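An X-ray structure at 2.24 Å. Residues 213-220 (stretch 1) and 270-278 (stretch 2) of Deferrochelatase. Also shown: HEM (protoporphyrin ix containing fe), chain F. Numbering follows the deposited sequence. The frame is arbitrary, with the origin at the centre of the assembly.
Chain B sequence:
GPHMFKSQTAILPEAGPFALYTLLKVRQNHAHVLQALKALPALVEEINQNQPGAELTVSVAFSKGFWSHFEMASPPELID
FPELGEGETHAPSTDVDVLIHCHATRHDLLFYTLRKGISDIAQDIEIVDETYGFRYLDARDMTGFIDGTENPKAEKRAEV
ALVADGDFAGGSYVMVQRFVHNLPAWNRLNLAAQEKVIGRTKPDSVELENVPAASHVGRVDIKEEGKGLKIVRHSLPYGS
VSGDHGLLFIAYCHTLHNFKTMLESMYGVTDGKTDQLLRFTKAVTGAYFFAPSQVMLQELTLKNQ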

# COMPACT_ATOMS: atom_id res chain seq x y z
N ALA B 213 20.09 -18.66 -23.20
CA ALA B 213 21.02 -18.63 -22.07
C ALA B 213 20.96 -17.29 -21.35
O ALA B 213 21.20 -17.21 -20.15
CB ALA B 213 22.43 -18.93 -22.54
N ALA B 214 20.63 -16.24 -22.09
CA ALA B 214 20.58 -14.89 -21.54
C ALA B 214 19.19 -14.56 -20.98
O ALA B 214 19.00 -13.52 -20.36
CB ALA B 214 20.99 -13.87 -22.58
N SER B 215 18.23 -15.45 -21.21
CA SER B 215 16.91 -15.29 -20.63
C SER B 215 17.00 -15.46 -19.12
O SER B 215 17.95 -16.05 -18.62
CB SER B 215 15.91 -16.29 -21.21
OG SER B 215 16.12 -17.59 -20.67
N HIS B 216 16.00 -14.95 -18.40
CA HIS B 216 16.04 -14.96 -16.94
C HIS B 216 16.15 -16.37 -16.37
O HIS B 216 17.01 -16.65 -15.53
CB HIS B 216 14.82 -14.26 -16.36
CG HIS B 216 14.87 -14.11 -14.87
ND1 HIS B 216 15.84 -13.35 -14.24
CD2 HIS B 216 14.10 -14.64 -13.89
CE1 HIS B 216 15.65 -13.41 -12.93
NE2 HIS B 216 14.61 -14.18 -12.70
N VAL B 217 15.26 -17.26 -16.82
CA VAL B 217 15.30 -18.65 -16.39
C VAL B 217 16.63 -19.29 -16.82
O VAL B 217 17.21 -20.08 -16.08
CB VAL B 217 14.12 -19.46 -16.97
CG1 VAL B 217 14.25 -20.94 -16.63
CG2 VAL B 217 12.80 -18.91 -16.44
N GLY B 218 17.11 -18.92 -18.00
CA GLY B 218 18.39 -19.39 -18.48
C GLY B 218 19.53 -18.98 -17.56
O GLY B 218 20.54 -19.67 -17.45
N ARG B 219 19.35 -17.85 -16.88
CA ARG B 219 20.35 -17.33 -15.95
C ARG B 219 20.26 -17.98 -14.57
O ARG B 219 21.29 -18.21 -13.93
CB ARG B 219 20.21 -15.81 -15.80
CG ARG B 219 20.47 -15.00 -17.06
CD ARG B 219 21.96 -14.86 -17.35
NE ARG B 219 22.53 -16.04 -18.00
CZ ARG B 219 23.80 -16.16 -18.35
NH1 ARG B 219 24.65 -15.17 -18.13
NH2 ARG B 219 24.23 -17.28 -18.94
N VAL B 220 19.05 -18.28 -14.13
CA VAL B 220 18.84 -18.74 -12.76
C VAL B 220 18.63 -20.24 -12.63
O VAL B 220 18.73 -20.79 -11.53
CB VAL B 220 17.64 -18.02 -12.10
CG1 VAL B 220 17.84 -16.51 -12.14
CG2 VAL B 220 16.35 -18.41 -12.80
N THR B 270 29.63 -14.27 -14.02
CA THR B 270 29.97 -15.64 -14.41
C THR B 270 30.32 -15.76 -15.89
O THR B 270 31.43 -16.17 -16.24
CB THR B 270 28.80 -16.60 -14.10
OG1 THR B 270 28.36 -16.41 -12.75
CG2 THR B 270 29.25 -18.05 -14.28
N ASP B 271 29.38 -15.39 -16.76
CA ASP B 271 29.53 -15.57 -18.20
C ASP B 271 29.99 -14.31 -18.91
O ASP B 271 30.60 -14.38 -19.98
CB ASP B 271 28.20 -16.03 -18.81
CG ASP B 271 27.85 -17.45 -18.44
OD1 ASP B 271 26.90 -18.00 -19.04
OD2 ASP B 271 28.52 -18.02 -17.56
N GLY B 272 29.69 -13.15 -18.33
CA GLY B 272 29.92 -11.89 -18.99
C GLY B 272 28.62 -11.38 -19.59
O GLY B 272 28.52 -10.22 -19.98
N LYS B 273 27.63 -12.26 -19.66
CA LYS B 273 26.30 -11.88 -20.13
C LYS B 273 25.38 -11.51 -18.97
O LYS B 273 25.37 -12.18 -17.94
CB LYS B 273 25.67 -13.00 -20.95
CG LYS B 273 26.03 -12.98 -22.42
CD LYS B 273 27.34 -13.68 -22.69
CE LYS B 273 27.59 -13.80 -24.18
NZ LYS B 273 28.56 -14.88 -24.47
N THR B 274 24.61 -10.45 -19.16
CA THR B 274 23.66 -10.02 -18.15
C THR B 274 22.26 -10.55 -18.45
O THR B 274 21.97 -10.98 -19.56
CB THR B 274 23.59 -8.49 -18.06
OG1 THR B 274 23.18 -7.95 -19.32
CG2 THR B 274 24.95 -7.91 -17.68
N ASP B 275 21.41 -10.53 -17.43
CA ASP B 275 20.03 -10.98 -17.57
C ASP B 275 19.24 -10.03 -18.47
O ASP B 275 19.30 -8.81 -18.31
CB ASP B 275 19.37 -11.08 -16.19
CG ASP B 275 18.11 -11.94 -16.20
OD1 ASP B 275 17.34 -11.88 -17.19
OD2 ASP B 275 17.89 -12.68 -15.22
N GLN B 276 18.50 -10.60 -19.42
CA GLN B 276 17.66 -9.82 -20.32
C GLN B 276 16.55 -9.11 -19.55
O GLN B 276 16.10 -8.03 -19.94
CB GLN B 276 17.06 -10.71 -21.41
CG GLN B 276 18.08 -11.26 -22.39
CD GLN B 276 18.66 -10.19 -23.30
OE1 GLN B 276 17.93 -9.37 -23.85
NE2 GLN B 276 19.98 -10.20 -23.46
N LEU B 277 16.10 -9.72 -18.45
CA LEU B 277 15.06 -9.13 -17.62
C LEU B 277 15.52 -7.81 -17.00
O LEU B 277 14.71 -6.91 -16.78
CB LEU B 277 14.64 -10.11 -16.51
CG LEU B 277 13.64 -9.60 -15.47
CD1 LEU B 277 12.32 -9.18 -16.11
CD2 LEU B 277 13.40 -10.66 -14.40
N LEU B 278 16.82 -7.71 -16.74
CA LEU B 278 17.38 -6.52 -16.09
C LEU B 278 17.43 -5.32 -17.03
O LEU B 278 17.89 -4.24 -16.65
CB LEU B 278 18.78 -6.83 -15.57
CG LEU B 278 18.83 -7.88 -14.46
CD1 LEU B 278 20.26 -8.17 -14.03
CD2 LEU B 278 17.99 -7.44 -13.27
CHA HEM F . 11.86 -17.97 -11.96
CHB HEM F . 15.43 -16.62 -8.97
CHC HEM F . 14.49 -11.94 -9.88
CHD HEM F . 10.42 -13.29 -12.15
C1A HEM F . 12.91 -18.02 -11.08
C2A HEM F . 13.53 -19.21 -10.55
C3A HEM F . 14.52 -18.84 -9.72
C4A HEM F . 14.55 -17.39 -9.70
CMA HEM F . 15.46 -19.77 -8.92
CAA HEM F . 13.13 -20.66 -10.89
CBA HEM F . 14.14 -21.24 -11.87
CGA HEM F . 13.68 -22.59 -12.35
O1A HEM F . 12.80 -22.64 -13.25
O2A HEM F . 14.21 -23.61 -11.85
C1B HEM F . 15.54 -15.25 -9.03
C2B HEM F . 16.63 -14.48 -8.48
C3B HEM F . 16.38 -13.19 -8.71
C4B HEM F . 15.12 -13.09 -9.44
CMB HEM F . 17.86 -15.04 -7.73
CAB HEM F . 17.34 -12.06 -8.26
CBB HEM F . 17.06 -10.77 -8.46
C1C HEM F . 13.28 -11.88 -10.55
C2C HEM F . 12.57 -10.68 -10.94
C3C HEM F . 11.44 -11.06 -11.57
C4C HEM F . 11.41 -12.51 -11.59
CMC HEM F . 13.07 -9.25 -10.66
CAC HEM F . 10.31 -10.22 -12.20
CBC HEM F . 10.32 -8.89 -12.32
C1D HEM F . 10.48 -14.64 -12.42
C2D HEM F . 9.62 -15.34 -13.35
C3D HEM F . 10.07 -16.81 -13.29
C4D HEM F . 11.15 -16.84 -12.33
CMD HEM F . 8.50 -14.75 -14.22
CAD HEM F . 9.49 -17.99 -14.10
CBD HEM F . 8.31 -18.61 -13.37
CGD HEM F . 8.76 -19.21 -12.07
O1D HEM F . 8.61 -18.55 -11.01
O2D HEM F . 9.28 -20.36 -12.08
NA HEM F . 13.56 -16.92 -10.54
NB HEM F . 14.64 -14.37 -9.60
NC HEM F . 12.55 -12.98 -10.96
ND HEM F . 11.36 -15.55 -11.85
FE HEM F . 13.06 -14.96 -10.82

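A metal-binding histidine is seldom left to itself: the nitrogen that does not face the metal usually has a partner that fixes the ring and tunes its electron density. The heme pocket of this deferrochelatase is a compact example. His216, in the first turn of a short helix, turns NE2 to the iron, and its other nitrogen, ND1, donates to OD2 of Asp275 at 2.4 Å, a very short hydrogen bond lying near the ring plane. A carboxylate placed there draws on the N-H and lends the imidazole some anionic character, a familiar feature of heme enzymes.

The carboxylate is itself held in place. While OD2 receives the histidine, OD1 of Asp275 accepts from the backbone N of Leu277 at 2.8 Å, so both oxygens are engaged and the chi1 t side chain is braced from within its own stretch, by the start of the 3-10 segment. Leu277 then supplies the nonpolar counterpart: its CD2 sits over one face of the imidazole, 3.7 Å from the ring centroid and nearly on the normal, a CH-pi contact. CD2 of Leu277 also lies 3.5 Å from C3C of the heme, so one side chain packs against both ligand and cofactor.

One hydrogen bond joins the two backbones directly. The N of Gln276 donates to the O of Ala214 at 3.1 Å with good geometry, where the CA atoms of Ala214 and Asp275 come within 5.6 Å. This bond joins the loop just before the helix to the segment carrying the aspartate. Beside it, CB of Ala214 packs 3.9 Å from NE2 of Gln276. The helix start is secured locally: Ser215, at the N-cap, points its CB away from the second stretch, and its OG accepts from the N of Gly218 at 3.1 Å, occupying an amide that has no earlier helical carbonyl to use.

One turn further on, Arg219, the residue most covered by the other stretch, meets Asp271 and Lys273 at the edge of its guanidinium. Its NH2 forms a salt bridge with OD1 of Asp271 at 2.8 Å, the strongest of its bonds here in charge and geometry. Its NH1 donates weakly to the O of Lys273 at 3.1 Å, with a further partner elsewhere in the structure, and NE reaches back to the O of Ala213 at 2.8 Å, also a weak bond. Every guanidinium nitrogen thus has an acceptor, and two backbone carbonyls in loop regions gain donors. The principle is economical: the ligand's second nitrogen is satisfied by a carboxylate whose other oxygen is satisfied in turn.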